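Local coordinates for protein phosphoglycerate dehydrogenase (Lactobacillus plantarum, PDB 3EVT) that probably catalyses the NAD-dependent oxidation of D-3-phosphoglycerate to 3-phosphohydroxypyruvate, as expected of a phosphoglycerate dehydrogenase of the D-2-hydroxyacid dehydrogenase family, at residues 101-106 and 150-155; 224-229 and 276-281. One frame throughout, in Å; residues are numbered along the deposited sequence.

Overall arrangement
Both contacts lie in the Rossmann-type nucleotide-binding domain, their centres about 12 Å apart, and both reach the second subunit of the dimer. Interaction 1 packs helix 93-110 against helix 147-158, which starts in a GxGxxG-like turn, probably the dinucleotide-binding loop. Interaction 2 brings the end of strand 222-225 to the loop before helix 284-302, where R228, H276 and E257 gather in a way consistent with the Arg-Glu-His active site of this family. Segment 101-106 is the bridge: V102 CG2 lies 3.7 Å from I226 CD1, M106 CG 3.6 Å from I224 CD1, and S101 OG 3.5 Å from S278 CA, so segment 101-106 packs directly on the two segments that carry the probable catalytic residues.

Interaction 1. Residues 101-106 and 150-155; sequences SVLAAM and QSLAAK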
ATOM      1  N   SER A 101       8.672  -4.796   0.293  1.00 39.70           N
ATOM      2  CA  SER A 101       8.965  -6.020   1.079  1.00 38.23           C
ATOM      3  C   SER A 101       8.444  -5.995   2.490  1.00 38.41           C
ATOM      4  O   SER A 101       7.934  -7.002   2.980  1.00 37.49           O
ATOM      5  CB  SER A 101      10.459  -6.275   1.149  1.00 38.17           C
ATOM      6  OG  SER A 101      10.930  -6.569  -0.166  1.00 39.97           O
ATOM      7  N   VAL A 102       8.572  -4.863   3.175  1.00 38.59           N
ATOM      8  CA  VAL A 102       8.002  -4.797   4.537  1.00 38.51           C
ATOM      9  C   VAL A 102       6.463  -4.889   4.480  1.00 39.02           C
ATOM     10  O   VAL A 102       5.832  -5.625   5.252  1.00 39.24           O
ATOM     11  CB  VAL A 102       8.452  -3.546   5.281  1.00 37.77           C
ATOM     12  CG1 VAL A 102       7.783  -3.487   6.689  1.00 37.18           C
ATOM     13  CG2 VAL A 102       9.989  -3.560   5.403  1.00 38.51           C
ATOM     14  N   LEU A 103       5.845  -4.154   3.569  1.00 39.22           N
ATOM     15  CA  LEU A 103       4.376  -4.195   3.469  1.00 38.64           C
ATOM     16  C   LEU A 103       3.940  -5.641   3.193  1.00 38.82           C
ATOM     17  O   LEU A 103       2.919  -6.105   3.717  1.00 38.78           O
ATOM     18  CB  LEU A 103       3.870  -3.245   2.367  1.00 38.82           C
ATOM     19  CG  LEU A 103       4.122  -1.723   2.482  1.00 40.14           C
ATOM     20  CD1 LEU A 103       3.677  -1.057   1.176  1.00 42.93           C
ATOM     21  CD2 LEU A 103       3.372  -1.102   3.672  1.00 42.22           C
ATOM     22  N   ALA A 104       4.732  -6.343   2.372  1.00 37.78           N
ATOM     23  CA  ALA A 104       4.444  -7.695   1.943  1.00 37.75           C
ATOM     24  C   ALA A 104       4.477  -8.635   3.123  1.00 38.29           C
ATOM     25  O   ALA A 104       3.616  -9.526   3.258  1.00 39.28           O
ATOM     26  CB  ALA A 104       5.476  -8.138   0.866  1.00 37.41           C
ATOM     27  N   ALA A 105       5.470  -8.452   3.988  1.00 37.60           N
ATOM     28  CA  ALA A 105       5.579  -9.291   5.148  1.00 37.67           C
ATOM     29  C   ALA A 105       4.346  -9.086   6.043  1.00 38.06           C
ATOM     30  O   ALA A 105       3.773 -10.048   6.551  1.00 39.48           O
ATOM     31  CB  ALA A 105       6.885  -8.962   5.899  1.00 37.14           C
ATOM     32  N   MET A 106       3.960  -7.828   6.238  1.00 38.52           N
ATOM     33  CA  MET A 106       2.909  -7.457   7.169  1.00 38.91           C
ATOM     34  C   MET A 106       1.566  -7.895   6.617  1.00 39.27           C
ATOM     35  O   MET A 106       0.761  -8.484   7.336  1.00 40.56           O
ATOM     36  CB  MET A 106       2.896  -5.915   7.447  1.00 38.87           C
ATOM     37  CG  MET A 106       4.106  -5.315   8.227  1.00 36.42           C
ATOM     38  SD  MET A 106       3.905  -3.563   8.749  1.00 30.33           S
ATOM     39  CE  MET A 106       3.795  -2.718   7.206  1.00 36.81           C
ATOM     40  N   GLN A 150      11.654   6.525   5.824  1.00 44.12           N
ATOM     41  CA  GLN A 150      10.717   7.556   5.403  1.00 44.72           C
ATOM     42  C   GLN A 150       9.832   7.095   4.254  1.00 44.85           C
ATOM     43  O   GLN A 150       8.649   7.467   4.166  1.00 45.22           O
ATOM     44  CB  GLN A 150      11.506   8.790   4.951  1.00 45.03           C
ATOM     45  CG  GLN A 150      12.150   9.592   6.104  1.00 45.12           C
ATOM     46  CD  GLN A 150      13.022  10.715   5.583  1.00 47.74           C
ATOM     47  OE1 GLN A 150      12.679  11.369   4.605  1.00 46.58           O
ATOM     48  NE2 GLN A 150      14.174  10.916   6.214  1.00 46.54           N
ATOM     49  N   SER A 151      10.405   6.292   3.351  1.00 44.88           N
ATOM     50  CA  SER A 151       9.597   5.771   2.249  1.00 44.43           C
ATOM     51  C   SER A 151       8.657   4.671   2.749  1.00 43.27           C
ATOM     52  O   SER A 151       7.524   4.604   2.322  1.00 42.93           O
ATOM     53  CB  SER A 151      10.447   5.373   1.040  1.00 44.19           C
ATOM     54  OG  SER A 151      10.931   4.048   1.162  1.00 49.38           O
ATOM     55  N   LEU A 152       9.105   3.859   3.705  1.00 43.01           N
ATOM     56  CA  LEU A 152       8.192   2.916   4.369  1.00 42.01           C
ATOM     57  C   LEU A 152       7.052   3.654   5.088  1.00 42.26           C
ATOM     58  O   LEU A 152       5.874   3.309   4.907  1.00 40.86           O
ATOM     59  CB  LEU A 152       8.927   1.983   5.333  1.00 41.18           C
ATOM     60  CG  LEU A 152       7.998   1.028   6.121  1.00 41.07           C
ATOM     61  CD1 LEU A 152       7.059   0.199   5.204  1.00 35.99           C
ATOM     62  CD2 LEU A 152       8.802   0.096   7.080  1.00 37.43           C
ATOM     63  N   ALA A 153       7.412   4.650   5.915  1.00 41.91           N
ATOM     64  CA  ALA A 153       6.440   5.568   6.540  1.00 42.29           C
ATOM     65  C   ALA A 153       5.388   6.162   5.586  1.00 42.60           C
ATOM     66  O   ALA A 153       4.181   6.223   5.916  1.00 42.15           O
ATOM     67  CB  ALA A 153       7.162   6.702   7.257  1.00 42.21           C
ATOM     68  N   ALA A 154       5.841   6.658   4.436  1.00 43.23           N
ATOM     69  CA  ALA A 154       4.916   7.251   3.464  1.00 42.98           C
ATOM     70  C   ALA A 154       3.899   6.200   3.018  1.00 42.87           C
ATOM     71  O   ALA A 154       2.703   6.481   2.949  1.00 41.79           O
ATOM     72  CB  ALA A 154       5.677   7.820   2.229  1.00 42.11           C
ATOM     73  N   LYS A 155       4.365   4.987   2.696  1.00 42.63           N
ATOM     74  CA  LYS A 155       3.400   3.992   2.172  1.00 41.99           C
ATOM     75  C   LYS A 155       2.430   3.495   3.242  1.00 42.22           C
ATOM     76  O   LYS A 155       1.237   3.373   2.997  1.00 42.15           O
ATOM     77  CB  LYS A 155       4.113   2.814   1.539  1.00 42.54           C
ATOM     78  CG  LYS A 155       4.900   3.132   0.305  1.00 44.16           C
ATOM     79  CD  LYS A 155       5.692   1.893  -0.134  1.00 45.56           C
ATOM     80  CE  LYS A 155       6.787   2.331  -1.071  1.00 44.98           C
ATOM     81  NZ  LYS A 155       6.149   2.821  -2.298  1.00 48.33           N
TER
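V102 and L152 meet methyl to methyl, their side chains crossing at about a right angle. L152 sets CG anti to its backbone N (chi1 176°); its CA-CB bond runs obliquely to helix 93-110, and the isobutyl group carries both methyls across to V102. The closest pair is L152 CD2 and V102 CG1, 3.7 Å apart, while L152 CD1 sits 4.0 Å from V102 CB, so the fork of the leucine bears on the CB-CG1 bond of the valine. With chi1 of V102 at 178°, CG1 takes the place opposite the backbone N and becomes the branch that L152 meets most closely. L103 works one residue further on: the side chains of L103 and L152 slide past each other in opposite directions, with L103 CD2 4.2 Å from L152 CD1, and L103 CD1 is turned to K155. There the lysine offers only its aliphatic part, with L103 CD1 3.9 Å from K155 CB and 3.8 Å from K155 CD.

The pair belongs to the Rossmann-type domain, helix 147-158 following strand 139-143 through a GxGxxG-like turn. Beneath the two helices lies the parallel sheet: V102 and L152 both touch V196 of strand 194-197, and L152 also touches L140 and I142. The axes of segments 101-106 and 150-155 approach to 10.8 Å and cross at -49°.

K155 runs extended to CD and CE, then bends at chi4, which takes NZ away from the apolar patch to a salt bridge with D96. L159 of the second subunit packs on both L103 and K155.

Interaction 2. Residues 224-229 and 276-281; sequences INIGRG and HISGQI
R228 brings the NH2 edge of its guanidinium to H276, from a loop that closes a strand of the Rossmann-type sheet with an Asx turn at N225. From R228 CA the bond to CB leads away from segment 276-281, and none of CB, CG and CD touches it; the side chain also packs on L201. Bends at chi2 (-111°) and chi3 (67°) swing the chain back past NE and CZ, until NH2 comes 3.4 Å from H276 CE1 and 3.9 Å from H276 NE2. This is an edge-to-edge approach: NH2 lies near the plane of the imidazole, although the two flat groups are inclined by 47°. The other ring nitrogen, H276 ND1, is hydrogen-bonded to E257, consistent with the His-Glu pair of this family, with R228 probably its substrate-side arginine. Both side chains also touch a crystal neighbour, which may influence their pose.

Behind the arginine, the amide of N225 holds the loop at two points. N225 ND2 donates to R228 O at 3.0 Å, and N225 OD1 accepts from G227 N at 2.8 Å. Nearer the core, I226 CG2 faces S278 OG at 4.0 Å.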
ATOM      1  N   ILE A 224       9.994  -7.180  12.354  1.00 41.86           N
ATOM      2  CA  ILE A 224      10.537  -7.329  11.014  1.00 41.92           C
ATOM      3  C   ILE A 224      11.930  -6.769  10.948  1.00 42.14           C
ATOM      4  O   ILE A 224      12.137  -5.621  11.307  1.00 43.20           O
ATOM      5  CB  ILE A 224       9.643  -6.649   9.944  1.00 41.54           C
ATOM      6  CG1 ILE A 224       8.236  -7.301   9.941  1.00 41.19           C
ATOM      7  CG2 ILE A 224      10.330  -6.771   8.549  1.00 42.06           C
ATOM      8  CD1 ILE A 224       7.154  -6.382   9.715  1.00 37.72           C
ATOM      9  N   ASN A 225      12.887  -7.551  10.458  1.00 42.87           N
ATOM     10  CA  ASN A 225      14.278  -7.073  10.394  1.00 43.22           C
ATOM     11  C   ASN A 225      14.771  -6.926   8.972  1.00 43.19           C
ATOM     12  O   ASN A 225      14.971  -7.903   8.258  1.00 43.68           O
ATOM     13  CB  ASN A 225      15.266  -7.988  11.171  1.00 43.23           C
ATOM     14  CG  ASN A 225      16.614  -7.315  11.366  1.00 44.03           C
ATOM     15  OD1 ASN A 225      16.781  -6.144  11.003  1.00 42.00           O
ATOM     16  ND2 ASN A 225      17.572  -8.029  11.950  1.00 45.81           N
ATOM     17  N   ILE A 226      14.981  -5.693   8.553  1.00 44.96           N
ATOM     18  CA  ILE A 226      15.550  -5.434   7.247  1.00 45.34           C
ATOM     19  C   ILE A 226      16.770  -4.547   7.512  1.00 46.22           C
ATOM     20  O   ILE A 226      17.206  -3.814   6.653  1.00 46.46           O
ATOM     21  CB  ILE A 226      14.550  -4.710   6.317  1.00 45.62           C
ATOM     22  CG1 ILE A 226      13.866  -3.561   7.064  1.00 47.37           C
ATOM     23  CG2 ILE A 226      13.501  -5.680   5.749  1.00 43.00           C
ATOM     24  CD1 ILE A 226      13.446  -2.425   6.183  1.00 50.38           C
ATOM     25  N   GLY A 227      17.301  -4.590   8.732  1.00 47.48           N
ATOM     26  CA  GLY A 227      18.509  -3.824   9.075  1.00 47.87           C
ATOM     27  C   GLY A 227      19.641  -4.788   8.825  1.00 48.71           C
ATOM     28  O   GLY A 227      19.871  -5.156   7.668  1.00 49.07           O
ATOM     29  N   ARG A 228      20.315  -5.218   9.899  1.00 48.71           N
ATOM     30  CA  ARG A 228      21.391  -6.217   9.832  1.00 49.56           C
ATOM     31  C   ARG A 228      21.112  -7.340  10.788  1.00 49.40           C
ATOM     32  O   ARG A 228      20.449  -7.160  11.806  1.00 49.64           O
ATOM     33  CB  ARG A 228      22.730  -5.608  10.246  1.00 51.08           C
ATOM     34  CG  ARG A 228      22.850  -4.168   9.925  1.00 53.97           C
ATOM     35  CD  ARG A 228      23.854  -3.984   8.827  1.00 63.00           C
ATOM     36  NE  ARG A 228      23.338  -4.557   7.606  1.00 68.81           N
ATOM     37  CZ  ARG A 228      23.965  -5.473   6.875  1.00 72.71           C
ATOM     38  NH1 ARG A 228      25.170  -5.917   7.232  1.00 74.38           N
ATOM     39  NH2 ARG A 228      23.380  -5.931   5.772  1.00 73.30           N
ATOM     40  N   GLY A 229      21.613  -8.520  10.469  1.00 49.61           N
ATOM     41  CA  GLY A 229      21.359  -9.691  11.288  1.00 49.19           C
ATOM     42  C   GLY A 229      21.537  -9.507  12.783  1.00 49.57           C
ATOM     43  O   GLY A 229      20.594  -9.716  13.549  1.00 49.76           O
ATOM     44  N   HIS A 276      17.868 -12.238   2.387  1.00 46.34           N
ATOM     45  CA  HIS A 276      18.411 -10.900   2.087  1.00 47.90           C
ATOM     46  C   HIS A 276      18.006 -10.369   0.709  1.00 48.75           C
ATOM     47  O   HIS A 276      18.834  -9.762  -0.011  1.00 48.43           O
ATOM     48  CB  HIS A 276      19.946 -10.870   2.206  1.00 48.79           C
ATOM     49  CG  HIS A 276      20.492  -9.548   2.666  1.00 50.13           C
ATOM     50  ND1 HIS A 276      21.541  -9.443   3.561  1.00 50.64           N
ATOM     51  CD2 HIS A 276      20.137  -8.273   2.357  1.00 50.85           C
ATOM     52  CE1 HIS A 276      21.804  -8.165   3.785  1.00 50.72           C
ATOM     53  NE2 HIS A 276      20.967  -7.434   3.065  1.00 50.02           N
ATOM     54  N   ILE A 277      16.755 -10.588   0.324  1.00 48.58           N
ATOM     55  CA  ILE A 277      16.318 -10.122  -0.982  1.00 49.09           C
ATOM     56  C   ILE A 277      15.698  -8.737  -1.020  1.00 49.78           C
ATOM     57  O   ILE A 277      15.495  -8.191  -2.109  1.00 49.79           O
ATOM     58  CB  ILE A 277      15.288 -11.053  -1.598  1.00 49.34           C
ATOM     59  CG1 ILE A 277      14.226 -11.400  -0.555  1.00 49.12           C
ATOM     60  CG2 ILE A 277      15.969 -12.298  -2.171  1.00 51.40           C
ATOM     61  CD1 ILE A 277      13.117 -12.240  -1.110  1.00 48.21           C
ATOM     62  N   SER A 278      15.368  -8.161   0.131  1.00 50.77           N
ATOM     63  CA  SER A 278      14.403  -7.037   0.124  1.00 51.94           C
ATOM     64  C   SER A 278      14.855  -5.865  -0.721  1.00 53.28           C
ATOM     65  O   SER A 278      14.028  -5.150  -1.283  1.00 52.91           O
ATOM     66  CB  SER A 278      14.071  -6.541   1.545  1.00 51.90           C
ATOM     67  OG  SER A 278      15.213  -5.982   2.169  1.00 50.56           O
ATOM     68  N   GLY A 279      16.164  -5.650  -0.782  1.00 54.99           N
ATOM     69  CA  GLY A 279      16.690  -4.473  -1.472  1.00 58.63           C
ATOM     70  C   GLY A 279      17.118  -4.687  -2.927  1.00 60.83           C
ATOM     71  O   GLY A 279      17.482  -3.701  -3.622  1.00 61.97           O
ATOM     72  N   GLN A 280      17.109  -5.946  -3.382  1.00 61.72           N
ATOM     73  CA  GLN A 280      17.451  -6.266  -4.779  1.00 64.03           C
ATOM     74  C   GLN A 280      16.450  -5.668  -5.771  1.00 64.95           C
ATOM     75  O   GLN A 280      15.239  -5.961  -5.716  1.00 66.03           O
ATOM     76  CB  GLN A 280      17.509  -7.769  -4.990  1.00 64.11           C
ATOM     77  CG  GLN A 280      18.409  -8.464  -4.016  1.00 67.77           C
ATOM     78  CD  GLN A 280      18.793  -9.858  -4.456  1.00 72.59           C
ATOM     79  OE1 GLN A 280      17.952 -10.657  -4.885  1.00 75.09           O
ATOM     80  NE2 GLN A 280      20.076 -10.162  -4.348  1.00 74.90           N
ATOM     81  N   ILE A 281      16.943  -4.817  -6.665  1.00 65.50           N
ATOM     82  CA  ILE A 281      16.082  -4.213  -7.676  1.00 65.83           C
ATOM     83  C   ILE A 281      16.597  -4.586  -9.025  1.00 65.90           C
ATOM     84  O   ILE A 281      17.743  -5.027  -9.163  1.00 65.57           O
ATOM     85  CB  ILE A 281      16.049  -2.675  -7.603  1.00 66.24           C
ATOM     86  CG1 ILE A 281      17.465  -2.094  -7.549  1.00 66.44           C
ATOM     87  CG2 ILE A 281      15.272  -2.211  -6.394  1.00 65.67           C
ATOM     88  CD1 ILE A 281      17.453  -0.578  -7.496  1.00 67.89           C
TER